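Epsin-3 (Saccharomyces cerevisiae, PDB 3ONK) helps recruit clathrin to Golgi and endosomal membranes, binding phosphoinositides such as phosphatidylinositol-3,5-bisphosphate and taking part in protein sorting at the multivesicular body. Local coordinates at residues R43-I48 / E83-D88; M51-F56 / I93-I98; A70-D75 / R117-A122; D87-S92 / E125-D130. All coordinates share one frame; numbering follows the deposited sequence.

All four contacts join helices of the all-helical ENTH domain, the piece of epsin-3 present here. Contacts 1 and 2 follow one another along helix 42-57, their centres about 14 Å apart, and set it against helices 83-90 and 93-97. Contact 4 ties helix 83-90 to the end of helix 113-127, whose earlier turns meet helix 64-80 in contact 3. Contacts 2 and 3 are nearest, about 10 Å between centres; Phe56 CE1 lies 3.5 Å from Ala70 CB. Leu74 is a shared neighbour: its CD1 is 3.6 Å from Phe85 CZ of contact 1, its CD2 3.7 Å from Phe53 CE1 of contact 2.

Contact 1. Residues R43-I48 / E83-D88; sequences REREEI and ERFIDD
Arg45 reaches from helix 42-57 of the ENTH domain's helical bundle to helix 83-90, where it meets Arg84, Phe85 and Asp88. The segment axes approach to 10.8 Å at 40°, and the long side chain of Arg45 bridges that gap. Its CG stands anti to the backbone N (chi1 177°), which sets CG beside the ring of Phe85. The two side chains run antiparallel alongside each other, with CG of Arg45 at the edge of the ring, 4.0 Å from Phe85 CD2. Further out, Arg84 CB sits over the centre of one face of the Arg45 guanidinium, 3.8 Å from Arg45 CZ. The rest of Arg84 runs off, which probably eases the repulsion of two like charges, and the two guanidinium planes are turned 67° apart. Asp88 lies beside the arginine, but its modelled carboxylate is too doubtful to read. Arg45 NE is hydrogen-bonded to the carbonyl of Thr39, outside the two segments. On the inner side the contact becomes apolar: Phe85 packs on Leu74 and Leu77 of helix 64-80, and Ile48 is a branched residue suited to this buried place. The Ile48 and Phe85 side chains cross at about a right angle, Ile48 CG2 4.2 Å from Phe85 CE2.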
loop_
_atom_site.group_PDB
_atom_site.type_symbol
_atom_site.label_atom_id
_atom_site.label_comp_id
_atom_site.label_asym_id
_atom_site.label_seq_id
_atom_site.Cartn_x
_atom_site.Cartn_y
_atom_site.Cartn_z
ATOM N N ARG A 43 0.457 9.908 -15.416
ATOM C CA ARG A 43 0.724 10.961 -14.435
ATOM C C ARG A 43 0.296 10.558 -13.025
ATOM O O ARG A 43 1.096 10.552 -12.093
ATOM C CB ARG A 43 0.020 12.262 -14.833
ATOM N N GLU A 44 -0.974 10.225 -12.863
ATOM C CA GLU A 44 -1.463 9.855 -11.541
ATOM C C GLU A 44 -0.899 8.530 -11.003
ATOM O O GLU A 44 -0.831 8.332 -9.792
ATOM C CB GLU A 44 -2.992 9.904 -11.506
ATOM C CG GLU A 44 -3.494 11.334 -11.411
ATOM C CD GLU A 44 -4.994 11.467 -11.529
ATOM O OE1 GLU A 44 -5.660 10.489 -11.916
ATOM O OE2 GLU A 44 -5.506 12.560 -11.230
ATOM N N ARG A 45 -0.490 7.629 -11.892
ATOM C CA ARG A 45 0.136 6.393 -11.456
ATOM C C ARG A 45 1.452 6.744 -10.746
ATOM O O ARG A 45 1.717 6.277 -9.642
ATOM C CB ARG A 45 0.356 5.429 -12.643
ATOM C CG ARG A 45 1.077 4.113 -12.289
ATOM C CD ARG A 45 1.450 3.300 -13.550
ATOM N NE ARG A 45 0.352 3.387 -14.485
ATOM C CZ ARG A 45 0.440 3.746 -15.754
ATOM N NH1 ARG A 45 1.609 4.002 -16.316
ATOM N NH2 ARG A 45 -0.675 3.817 -16.467
ATOM N N GLU A 46 2.262 7.595 -11.368
ATOM C CA GLU A 46 3.521 8.020 -10.753
ATOM C C GLU A 46 3.299 8.839 -9.481
ATOM O O GLU A 46 4.043 8.695 -8.510
ATOM C CB GLU A 46 4.385 8.803 -11.755
ATOM C CG GLU A 46 5.749 8.159 -12.030
ATOM C CD GLU A 46 6.308 8.495 -13.410
ATOM O OE1 GLU A 46 5.615 9.201 -14.179
ATOM O OE2 GLU A 46 7.438 8.052 -13.729
ATOM N N GLU A 47 2.274 9.689 -9.472
ATOM C CA GLU A 47 1.946 10.454 -8.256
ATOM C C GLU A 47 1.656 9.540 -7.086
ATOM O O GLU A 47 2.135 9.762 -5.973
ATOM C CB GLU A 47 0.740 11.364 -8.481
ATOM C CG GLU A 47 1.014 12.501 -9.423
ATOM C CD GLU A 47 -0.198 13.369 -9.668
ATOM O OE1 GLU A 47 -0.127 14.191 -10.596
ATOM O OE2 GLU A 47 -1.220 13.234 -8.951
ATOM N N ILE A 48 0.868 8.507 -7.355
ATOM C CA ILE A 48 0.443 7.545 -6.337
ATOM C C ILE A 48 1.646 6.783 -5.817
ATOM O O ILE A 48 1.797 6.582 -4.618
ATOM C CB ILE A 48 -0.570 6.522 -6.930
ATOM C CG1 ILE A 48 -1.853 7.224 -7.386
ATOM C CG2 ILE A 48 -0.903 5.444 -5.935
ATOM C CD1 ILE A 48 -2.723 6.351 -8.262
ATOM N N GLU A 83 -2.540 -2.947 -14.518
ATOM C CA GLU A 83 -1.449 -3.912 -14.651
ATOM C C GLU A 83 -0.092 -3.203 -14.655
ATOM O O GLU A 83 0.909 -3.725 -14.142
ATOM C CB GLU A 83 -1.619 -4.681 -15.956
ATOM C CG GLU A 83 -0.902 -5.989 -15.999
ATOM C CD GLU A 83 -1.607 -7.029 -15.177
ATOM O OE1 GLU A 83 -2.788 -7.315 -15.489
ATOM O OE2 GLU A 83 -0.973 -7.555 -14.231
ATOM N N ARG A 84 -0.061 -2.013 -15.251
ATOM C CA ARG A 84 1.162 -1.221 -15.335
ATOM C C ARG A 84 1.636 -0.790 -13.947
ATOM O O ARG A 84 2.831 -0.586 -13.723
ATOM C CB ARG A 84 0.953 -0.007 -16.246
ATOM C CG ARG A 84 0.961 -0.355 -17.754
ATOM C CD ARG A 84 0.251 0.701 -18.622
ATOM N NE ARG A 84 0.708 0.724 -20.023
ATOM C CZ ARG A 84 0.534 -0.259 -20.912
ATOM N NH1 ARG A 84 -0.084 -1.385 -20.573
ATOM N NH2 ARG A 84 0.992 -0.122 -22.151
ATOM N N PHE A 85 0.696 -0.647 -13.019
ATOM C CA PHE A 85 1.031 -0.256 -11.650
ATOM C C PHE A 85 1.757 -1.367 -10.889
ATOM O O PHE A 85 2.608 -1.091 -10.037
ATOM C CB PHE A 85 -0.236 0.153 -10.891
ATOM C CG PHE A 85 0.010 0.493 -9.451
ATOM C CD1 PHE A 85 -0.200 -0.451 -8.459
ATOM C CD2 PHE A 85 0.489 1.743 -9.092
ATOM C CE1 PHE A 85 0.029 -0.138 -7.132
ATOM C CE2 PHE A 85 0.731 2.050 -7.774
ATOM C CZ PHE A 85 0.490 1.119 -6.792
ATOM N N ILE A 86 1.391 -2.625 -11.170
ATOM C CA ILE A 86 2.093 -3.789 -10.616
ATOM C C ILE A 86 3.510 -3.835 -11.191
ATOM O O ILE A 86 4.475 -4.096 -10.474
ATOM C CB ILE A 86 1.402 -5.138 -11.011
ATOM C CG1 ILE A 86 -0.108 -5.110 -10.752
ATOM C CG2 ILE A 86 2.087 -6.327 -10.345
ATOM C CD1 ILE A 86 -0.473 -4.695 -9.363
ATOM N N ASP A 87 3.622 -3.605 -12.500
ATOM C CA ASP A 87 4.925 -3.502 -13.146
ATOM C C ASP A 87 5.761 -2.452 -12.409
ATOM O O ASP A 87 6.886 -2.732 -11.985
ATOM C CB ASP A 87 4.781 -3.125 -14.631
ATOM C CG ASP A 87 4.221 -4.265 -15.483
ATOM O OD1 ASP A 87 3.879 -4.024 -16.659
ATOM O OD2 ASP A 87 4.123 -5.404 -14.988
ATOM N N ASP A 88 5.207 -1.251 -12.244
ATOM C CA ASP A 88 5.899 -0.176 -11.512
ATOM C C ASP A 88 6.329 -0.619 -10.116
ATOM O O ASP A 88 7.490 -0.477 -9.744
ATOM C CB ASP A 88 4.988 1.036 -11.366
ATOM C CG ASP A 88 4.738 1.746 -12.684
ATOM O OD1 ASP A 88 5.328 1.356 -13.716
ATOM O OD2 ASP A 88 3.955 2.711 -12.676
#

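Contact 2. Residues M51-F56 / I93-I98; sequences MIFRRF and INLIRI
Two phenylalanines of helix 42-57, Phe53 and Phe56, meet Leu95 and Ile96 of the short helix 93-97 in an apolar fit. Leu95 is the bump on one side: its CG stands anti to the backbone N (chi1 -161°), and the forked end fits against the base of Phe53, CD1 lying 3.6 Å from Phe53 CB. The other branch, CD2, comes to 4.2 Å from Phe56 CB, so one leucine fills the hollow between residues three apart on the facing helix. Ile96 answers from deeper in. Its CG1 lies 3.8 Å from Phe53 CE1 and 4.2 Å from Phe56 CE2. The Ile96 side chain crosses that of Phe53 at a slant and lies beside that of Phe56, with CG1 at the edge of the Phe56 ring. Large flat residues suit axes 10.3 Å apart, the slimmer aliphatic branches fitting around them. An alanine at Phe53 would probably open a gap beside Ile96 CG1 and CD1 and leave Leu95 CD1 with less to pack on. Phe53 also rests on Leu74 and Phe56 on Ala70 of helix 64-80, and Ile96 reaches Val120 and Leu127. Such interlocking of aromatic and aliphatic residues is part of the hydrophobic core of the ENTH helical bundle.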
loop_
_atom_site.group_PDB
_atom_site.type_symbol
_atom_site.label_atom_id
_atom_site.label_comp_id
_atom_site.label_asym_id
_atom_site.label_seq_id
_atom_site.Cartn_x
_atom_site.Cartn_y
_atom_site.Cartn_z
ATOM N N MET A 51 3.998 8.878 -3.494
ATOM C CA MET A 51 3.324 9.087 -2.227
ATOM C C MET A 51 3.316 7.834 -1.345
ATOM O O MET A 51 3.547 7.918 -0.135
ATOM C CB MET A 51 1.892 9.563 -2.481
ATOM C CG MET A 51 1.783 10.930 -3.157
ATOM S SD MET A 51 2.430 12.292 -2.165
ATOM C CE MET A 51 1.846 11.846 -0.540
ATOM N N ILE A 52 3.051 6.675 -1.946
ATOM C CA ILE A 52 2.921 5.450 -1.164
ATOM C C ILE A 52 4.237 5.022 -0.540
ATOM O O ILE A 52 4.269 4.595 0.609
ATOM C CB ILE A 52 2.371 4.263 -1.981
ATOM C CG1 ILE A 52 0.871 4.422 -2.227
ATOM C CG2 ILE A 52 2.591 2.958 -1.211
ATOM C CD1 ILE A 52 0.187 3.125 -2.690
ATOM N N PHE A 53 5.327 5.133 -1.294
ATOM C CA PHE A 53 6.609 4.649 -0.791
ATOM C C PHE A 53 7.312 5.671 0.105
ATOM O O PHE A 53 8.125 5.298 0.949
ATOM C CB PHE A 53 7.511 4.180 -1.927
ATOM C CG PHE A 53 6.958 3.004 -2.689
ATOM C CD1 PHE A 53 6.574 1.851 -2.021
ATOM C CD2 PHE A 53 6.838 3.043 -4.065
ATOM C CE1 PHE A 53 6.068 0.755 -2.711
ATOM C CE2 PHE A 53 6.326 1.946 -4.770
ATOM C CZ PHE A 53 5.938 0.806 -4.087
ATOM N N ARG A 54 6.993 6.953 -0.068
ATOM C CA ARG A 54 7.494 7.979 0.842
ATOM C C ARG A 54 7.310 7.496 2.260
ATOM O O ARG A 54 8.147 7.725 3.123
ATOM C CB ARG A 54 6.760 9.305 0.650
ATOM C CG ARG A 54 7.104 9.982 -0.663
ATOM C CD ARG A 54 6.551 11.389 -0.771
ATOM N NE ARG A 54 6.909 11.967 -2.062
ATOM C CZ ARG A 54 8.076 12.548 -2.320
ATOM N NH1 ARG A 54 9.000 12.641 -1.368
ATOM N NH2 ARG A 54 8.318 13.040 -3.529
ATOM N N ARG A 55 6.200 6.809 2.488
ATOM C CA ARG A 55 5.866 6.313 3.812
ATOM C C ARG A 55 6.880 5.277 4.325
ATOM O O ARG A 55 7.330 5.359 5.471
ATOM C CB ARG A 55 4.439 5.754 3.811
ATOM C CG ARG A 55 3.414 6.686 4.460
ATOM C CD ARG A 55 3.424 8.085 3.832
ATOM N NE ARG A 55 2.308 8.289 2.905
ATOM C CZ ARG A 55 2.236 9.273 2.008
ATOM N NH1 ARG A 55 3.226 10.163 1.899
ATOM N NH2 ARG A 55 1.174 9.357 1.209
ATOM N N PHE A 56 7.252 4.329 3.464
ATOM C CA PHE A 56 8.156 3.242 3.838
ATOM C C PHE A 56 9.527 3.728 4.241
ATOM O O PHE A 56 10.239 3.062 4.998
ATOM C CB PHE A 56 8.314 2.244 2.688
ATOM C CG PHE A 56 7.027 1.643 2.238
ATOM C CD1 PHE A 56 5.855 1.890 2.935
ATOM C CD2 PHE A 56 6.977 0.828 1.126
ATOM C CE1 PHE A 56 4.659 1.338 2.527
ATOM C CE2 PHE A 56 5.784 0.278 0.712
ATOM C CZ PHE A 56 4.626 0.528 1.413
ATOM N N ILE A 93 10.507 -3.638 -5.182
ATOM C CA ILE A 93 10.427 -4.750 -4.226
ATOM C C ILE A 93 11.494 -4.595 -3.148
ATOM O O ILE A 93 11.256 -4.853 -1.968
ATOM C CB ILE A 93 10.642 -6.128 -4.906
ATOM C CG1 ILE A 93 9.500 -6.460 -5.862
ATOM C CG2 ILE A 93 10.681 -7.229 -3.860
ATOM C CD1 ILE A 93 8.212 -6.874 -5.138
ATOM N N ASN A 94 12.676 -4.174 -3.579
ATOM C CA ASN A 94 13.814 -3.896 -2.703
ATOM C C ASN A 94 13.444 -3.034 -1.497
ATOM O O ASN A 94 13.709 -3.385 -0.350
ATOM C CB ASN A 94 14.913 -3.198 -3.530
ATOM C CG ASN A 94 14.348 -2.458 -4.771
ATOM O OD1 ASN A 94 14.166 -3.057 -5.849
ATOM N ND2 ASN A 94 14.056 -1.161 -4.611
ATOM N N LEU A 95 12.832 -1.894 -1.788
ATOM C CA LEU A 95 12.420 -0.922 -0.790
ATOM C C LEU A 95 11.326 -1.503 0.113
ATOM O O LEU A 95 11.297 -1.245 1.311
ATOM C CB LEU A 95 11.917 0.340 -1.502
ATOM C CG LEU A 95 11.805 1.715 -0.825
ATOM C CD1 LEU A 95 10.465 2.344 -1.169
ATOM C CD2 LEU A 95 12.002 1.671 0.689
ATOM N N ILE A 96 10.426 -2.284 -0.472
ATOM C CA ILE A 96 9.326 -2.867 0.281
ATOM C C ILE A 96 9.869 -3.873 1.290
ATOM O O ILE A 96 9.404 -3.931 2.444
ATOM C CB ILE A 96 8.316 -3.539 -0.669
ATOM C CG1 ILE A 96 7.778 -2.516 -1.677
ATOM C CG2 ILE A 96 7.188 -4.208 0.102
ATOM C CD1 ILE A 96 6.842 -3.107 -2.707
ATOM N N ARG A 97 10.869 -4.641 0.841
ATOM C CA ARG A 97 11.539 -5.659 1.649
ATOM C C ARG A 97 12.073 -5.106 2.962
ATOM O O ARG A 97 12.152 -5.820 3.960
ATOM C CB ARG A 97 12.698 -6.302 0.864
ATOM C CG ARG A 97 12.260 -7.184 -0.299
ATOM C CD ARG A 97 13.265 -8.323 -0.590
ATOM N NE ARG A 97 12.867 -9.099 -1.765
ATOM C CZ ARG A 97 12.148 -10.217 -1.721
ATOM N NH1 ARG A 97 11.830 -10.836 -2.848
ATOM N NH2 ARG A 97 11.753 -10.722 -0.557
ATOM N N ILE A 98 12.455 -3.837 2.957
ATOM C CA ILE A 98 12.976 -3.212 4.166
ATOM C C ILE A 98 12.011 -3.421 5.331
ATOM O O ILE A 98 12.442 -3.591 6.468
ATOM C CB ILE A 98 13.233 -1.690 3.964
ATOM C CG1 ILE A 98 14.060 -1.121 5.114
ATOM C CG2 ILE A 98 11.930 -0.913 3.867
ATOM C CD1 ILE A 98 14.118 0.405 5.115
#

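Contact 3. Residues A70-D75 / R117-A122; sequences ALQLLD and RTRVKA
Bends at chi2 (-52°) and chi3 (-74°) double back the chain of Arg119, whose guanidinium lies against Gln72; its CB, nearer the backbone, meets Leu71. The Leu71 side chain passes that of Arg119 pointing the other way. This is the pairing of helices 64-80 and 113-127 in the ENTH helical bundle, their segment axes 10.1 Å apart and only 23° from parallel. The inner part is aliphatic: Leu71 CD1 lies 3.6 Å from Arg119 CB, and Leu71 CD2 meets CG2 of beta-branched Val120 at 4.1 Å. Leucine suits this spot because its two branches can touch successive residues of the facing helix. Toward the outside the arginine changes the character of the contact. Gln72 CG packs 3.6 Å from Arg119 NH1, the amide and guanidinium planes standing almost perpendicular, while NH2 is hydrogen-bonded to the hydroxyl of Tyr68, one turn before Gln72. An alanine at Arg119 would probably leave that hydroxyl without this partner and uncover Gln72 CG. Asp75, which is salt-bridged to Lys79, adds a more distant opposite charge that may help to steady the arginine: its OD2 lies 4.6 Å from Arg119 NH1.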
loop_
_atom_site.group_PDB
_atom_site.type_symbol
_atom_site.label_atom_id
_atom_site.label_comp_id
_atom_site.label_asym_id
_atom_site.label_seq_id
_atom_site.Cartn_x
_atom_site.Cartn_y
_atom_site.Cartn_z
ATOM N N ALA A 70 -0.476 2.379 4.265
ATOM C CA ALA A 70 0.152 2.323 2.942
ATOM C C ALA A 70 0.217 0.894 2.391
ATOM O O ALA A 70 0.086 0.670 1.174
ATOM C CB ALA A 70 1.537 2.926 2.995
ATOM N N LEU A 71 0.425 -0.076 3.281
ATOM C CA LEU A 71 0.425 -1.487 2.879
ATOM C C LEU A 71 -0.959 -1.940 2.436
ATOM O O LEU A 71 -1.104 -2.548 1.374
ATOM C CB LEU A 71 0.933 -2.400 4.006
ATOM C CG LEU A 71 2.417 -2.279 4.406
ATOM C CD1 LEU A 71 2.702 -3.217 5.582
ATOM C CD2 LEU A 71 3.346 -2.583 3.233
ATOM N N GLN A 72 -1.961 -1.656 3.268
ATOM C CA GLN A 72 -3.350 -1.935 2.932
ATOM C C GLN A 72 -3.725 -1.358 1.576
ATOM O O GLN A 72 -4.359 -2.028 0.779
ATOM C CB GLN A 72 -4.299 -1.351 3.983
ATOM C CG GLN A 72 -4.325 -2.077 5.304
ATOM C CD GLN A 72 -5.260 -1.415 6.294
ATOM O OE1 GLN A 72 -5.031 -0.275 6.715
ATOM N NE2 GLN A 72 -6.326 -2.128 6.677
ATOM N N LEU A 73 -3.367 -0.099 1.332
ATOM C CA LEU A 73 -3.663 0.540 0.045
ATOM C C LEU A 73 -2.995 -0.190 -1.118
ATOM O O LEU A 73 -3.600 -0.413 -2.165
ATOM C CB LEU A 73 -3.193 1.998 0.047
ATOM C CG LEU A 73 -3.419 2.806 -1.233
ATOM C CD1 LEU A 73 -4.872 2.748 -1.721
ATOM C CD2 LEU A 73 -2.989 4.263 -1.020
ATOM N N LEU A 74 -1.734 -0.551 -0.919
ATOM C CA LEU A 74 -0.934 -1.159 -1.965
ATOM C C LEU A 74 -1.465 -2.558 -2.267
ATOM O O LEU A 74 -1.448 -3.012 -3.412
ATOM C CB LEU A 74 0.532 -1.186 -1.518
ATOM C CG LEU A 74 1.717 -1.257 -2.482
ATOM C CD1 LEU A 74 1.666 -0.241 -3.624
ATOM C CD2 LEU A 74 3.011 -1.090 -1.676
ATOM N N ASP A 75 -1.973 -3.234 -1.243
ATOM C CA ASP A 75 -2.614 -4.518 -1.468
ATOM C C ASP A 75 -3.839 -4.344 -2.365
ATOM O O ASP A 75 -4.036 -5.063 -3.346
ATOM C CB ASP A 75 -3.039 -5.147 -0.139
ATOM C CG ASP A 75 -3.592 -6.547 -0.317
ATOM O OD1 ASP A 75 -2.807 -7.449 -0.663
ATOM O OD2 ASP A 75 -4.817 -6.739 -0.148
ATOM N N ARG A 117 4.867 -6.532 9.439
ATOM C CA ARG A 117 5.719 -7.590 8.873
ATOM C C ARG A 117 4.900 -8.653 8.161
ATOM O O ARG A 117 5.250 -9.067 7.063
ATOM C CB ARG A 117 6.588 -8.257 9.945
ATOM C CG ARG A 117 7.510 -7.320 10.693
ATOM C CD ARG A 117 8.588 -8.109 11.452
ATOM N NE ARG A 117 8.022 -8.930 12.519
ATOM C CZ ARG A 117 7.739 -8.464 13.730
ATOM N NH1 ARG A 117 7.975 -7.197 14.028
ATOM N NH2 ARG A 117 7.230 -9.263 14.647
ATOM N N THR A 118 3.820 -9.095 8.804
ATOM C CA THR A 118 2.908 -10.076 8.218
ATOM C C THR A 118 2.186 -9.543 6.971
ATOM O O THR A 118 1.971 -10.291 6.014
ATOM C CB THR A 118 1.878 -10.604 9.249
ATOM O OG1 THR A 118 0.957 -9.567 9.598
ATOM C CG2 THR A 118 2.583 -11.081 10.512
ATOM N N ARG A 119 1.822 -8.259 6.965
ATOM C CA ARG A 119 1.242 -7.664 5.757
ATOM C C ARG A 119 2.282 -7.590 4.652
ATOM O O ARG A 119 1.993 -7.849 3.488
ATOM C CB ARG A 119 0.725 -6.243 6.010
ATOM C CG ARG A 119 -0.464 -6.139 6.934
ATOM C CD ARG A 119 -1.582 -7.051 6.500
ATOM N NE ARG A 119 -2.297 -6.569 5.319
ATOM C CZ ARG A 119 -3.441 -5.882 5.346
ATOM N NH1 ARG A 119 -4.015 -5.505 4.211
ATOM N NH2 ARG A 119 -4.012 -5.574 6.500
ATOM N N VAL A 120 3.496 -7.192 5.009
ATOM C CA VAL A 120 4.521 -6.997 3.993
ATOM C C VAL A 120 4.955 -8.326 3.385
ATOM O O VAL A 120 5.142 -8.426 2.178
ATOM C CB VAL A 120 5.732 -6.219 4.517
ATOM C CG1 VAL A 120 6.763 -7.168 5.072
ATOM C CG2 VAL A 120 6.338 -5.418 3.387
ATOM N N LYS A 121 5.095 -9.348 4.216
ATOM C CA LYS A 121 5.370 -10.691 3.709
ATOM C C LYS A 121 4.284 -11.183 2.741
ATOM O O LYS A 121 4.588 -11.791 1.712
ATOM C CB LYS A 121 5.564 -11.681 4.862
ATOM C CG LYS A 121 6.847 -11.443 5.669
ATOM C CD LYS A 121 7.039 -12.530 6.717
ATOM C CE LYS A 121 7.824 -12.021 7.929
ATOM N NZ LYS A 121 6.948 -11.905 9.146
ATOM N N ALA A 122 3.023 -10.912 3.062
ATOM C CA ALA A 122 1.924 -11.330 2.187
ATOM C C ALA A 122 1.953 -10.572 0.854
ATOM O O ALA A 122 1.812 -11.161 -0.217
ATOM C CB ALA A 122 0.579 -11.145 2.883
#

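Contact 4. Residues D87-S92 / E125-D130; sequences DDTRNS and ELLSDD
The C-terminal end of helix 113-127, where the ENTH domain's chain turns into helix 130-143, is held by a side chain from helix 83-90. Arg90 does the holding. Its chain runs extended from CG to NE, alongside Leu127 but heading the other way, and brings the guanidinium edge-on to the turn. Arg90 NE and NH2 both grip Leu127 O, at 2.7 Å and 2.8 Å, and the carbonyl oxygen lies in the guanidinium plane. Carbonyls in a helix's last turn lack the usual i+4 amide partners, and the helix dipole would probably attract a positive charge, so an arginine with several N-H groups suits the place. The same group forms a salt bridge with Asp130 at the start of the next helix. The carboxylate is nearly coplanar with the guanidinium, 24° between planes, although the two side chains cross at about a right angle. One cation thus ties together the end of one helix and the beginning of another, while Asp129 between them caps the new helix through Asn131 N. Beneath this polar grip, buried Thr89 sets its methyl against the fork of Leu127, Thr89 CG2 3.5 Å from Leu127 CD1; its hydroxyl is satisfied by the carbonyl of Phe85. At the outer edge, Arg90 NH2 reaches Asp130 OD1 at 2.7 Å with an N-H...O angle of 160°, and NH1 adds a weak bond to that oxygen at 3.2 Å.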
loop_
_atom_site.group_PDB
_atom_site.type_symbol
_atom_site.label_atom_id
_atom_site.label_comp_id
_atom_site.label_asym_id
_atom_site.label_seq_id
_atom_site.Cartn_x
_atom_site.Cartn_y
_atom_site.Cartn_z
ATOM N N ASP A 87 3.622 -3.605 -12.500
ATOM C CA ASP A 87 4.925 -3.502 -13.146
ATOM C C ASP A 87 5.761 -2.452 -12.409
ATOM O O ASP A 87 6.886 -2.732 -11.985
ATOM C CB ASP A 87 4.781 -3.125 -14.631
ATOM C CG ASP A 87 4.221 -4.265 -15.483
ATOM O OD1 ASP A 87 3.879 -4.024 -16.659
ATOM O OD2 ASP A 87 4.123 -5.404 -14.988
ATOM N N ASP A 88 5.207 -1.251 -12.244
ATOM C CA ASP A 88 5.899 -0.176 -11.512
ATOM C C ASP A 88 6.329 -0.619 -10.116
ATOM O O ASP A 88 7.490 -0.477 -9.744
ATOM C CB ASP A 88 4.988 1.036 -11.366
ATOM C CG ASP A 88 4.738 1.746 -12.684
ATOM O OD1 ASP A 88 5.328 1.356 -13.716
ATOM O OD2 ASP A 88 3.955 2.711 -12.676
ATOM N N THR A 89 5.383 -1.174 -9.363
ATOM C CA THR A 89 5.624 -1.612 -7.989
ATOM C C THR A 89 6.713 -2.681 -7.911
ATOM O O THR A 89 7.519 -2.688 -6.989
ATOM C CB THR A 89 4.323 -2.151 -7.333
ATOM O OG1 THR A 89 3.291 -1.151 -7.382
ATOM C CG2 THR A 89 4.582 -2.540 -5.882
ATOM N N ARG A 90 6.735 -3.596 -8.872
ATOM C CA ARG A 90 7.787 -4.619 -8.896
ATOM C C ARG A 90 9.209 -4.045 -8.915
ATOM O O ARG A 90 10.132 -4.659 -8.372
ATOM C CB ARG A 90 7.553 -5.618 -10.034
ATOM C CG ARG A 90 6.541 -6.682 -9.649
ATOM C CD ARG A 90 6.032 -7.474 -10.834
ATOM N NE ARG A 90 5.289 -8.650 -10.397
ATOM C CZ ARG A 90 4.828 -9.587 -11.217
ATOM N NH1 ARG A 90 5.009 -9.477 -12.534
ATOM N NH2 ARG A 90 4.181 -10.626 -10.722
ATOM N N ASN A 91 9.371 -2.866 -9.525
ATOM C CA ASN A 91 10.659 -2.181 -9.580
ATOM C C ASN A 91 11.124 -1.649 -8.216
ATOM O O ASN A 91 12.238 -1.142 -8.086
ATOM C CB ASN A 91 10.623 -1.040 -10.614
ATOM C CG ASN A 91 10.440 -1.546 -12.041
ATOM O OD1 ASN A 91 10.761 -2.690 -12.347
ATOM N ND2 ASN A 91 9.925 -0.686 -12.924
ATOM N N SER A 92 10.263 -1.777 -7.210
ATOM C CA SER A 92 10.533 -1.277 -5.865
ATOM C C SER A 92 10.456 -2.362 -4.788
ATOM O O SER A 92 10.328 -2.032 -3.613
ATOM C CB SER A 92 9.529 -0.184 -5.498
ATOM O OG SER A 92 9.629 0.945 -6.341
ATOM N N GLU A 125 4.830 -11.837 -1.334
ATOM C CA GLU A 125 4.434 -13.110 -1.905
ATOM C C GLU A 125 3.481 -12.835 -3.067
ATOM O O GLU A 125 3.651 -13.393 -4.148
ATOM C CB GLU A 125 3.763 -13.976 -0.848
ATOM C CG GLU A 125 3.631 -15.418 -1.225
ATOM C CD GLU A 125 2.750 -16.173 -0.253
ATOM O OE1 GLU A 125 1.834 -15.546 0.326
ATOM O OE2 GLU A 125 2.972 -17.389 -0.072
ATOM N N LEU A 126 2.504 -11.949 -2.849
ATOM C CA LEU A 126 1.543 -11.589 -3.902
ATOM C C LEU A 126 2.236 -11.003 -5.124
ATOM O O LEU A 126 2.113 -11.533 -6.232
ATOM C CB LEU A 126 0.478 -10.608 -3.391
ATOM C CG LEU A 126 -0.613 -10.187 -4.397
ATOM C CD1 LEU A 126 -1.428 -11.398 -4.870
ATOM C CD2 LEU A 126 -1.537 -9.089 -3.842
ATOM N N LEU A 127 2.986 -9.924 -4.910
ATOM C CA LEU A 127 3.621 -9.185 -6.000
ATOM C C LEU A 127 4.473 -10.050 -6.910
ATOM O O LEU A 127 4.537 -9.801 -8.107
ATOM C CB LEU A 127 4.524 -8.082 -5.451
ATOM C CG LEU A 127 4.014 -6.650 -5.393
ATOM C CD1 LEU A 127 5.088 -5.829 -4.738
ATOM C CD2 LEU A 127 3.663 -6.081 -6.766
ATOM N N SER A 128 5.153 -11.040 -6.335
ATOM C CA SER A 128 6.139 -11.820 -7.080
ATOM C C SER A 128 5.575 -13.107 -7.688
ATOM O O SER A 128 6.320 -13.948 -8.169
ATOM C CB SER A 128 7.340 -12.139 -6.190
ATOM O OG SER A 128 7.003 -13.111 -5.216
ATOM N N ASP A 129 4.256 -13.242 -7.699
ATOM C CA ASP A 129 3.630 -14.465 -8.193
ATOM C C ASP A 129 2.481 -14.179 -9.163
ATOM O O ASP A 129 1.378 -13.827 -8.740
ATOM C CB ASP A 129 3.129 -15.307 -7.014
ATOM C CG ASP A 129 2.575 -16.642 -7.460
ATOM O OD1 ASP A 129 2.552 -16.882 -8.684
ATOM O OD2 ASP A 129 2.184 -17.452 -6.596
ATOM N N ASP A 130 2.739 -14.325 -10.463
ATOM C CA ASP A 130 1.703 -14.077 -11.467
ATOM C C ASP A 130 0.434 -14.917 -11.222
ATOM O O ASP A 130 -0.673 -14.479 -11.518
ATOM C CB ASP A 130 2.240 -14.323 -12.884
ATOM C CG ASP A 130 3.092 -13.153 -13.421
ATOM O OD1 ASP A 130 3.206 -12.093 -12.770
ATOM O OD2 ASP A 130 3.657 -13.301 -14.518
#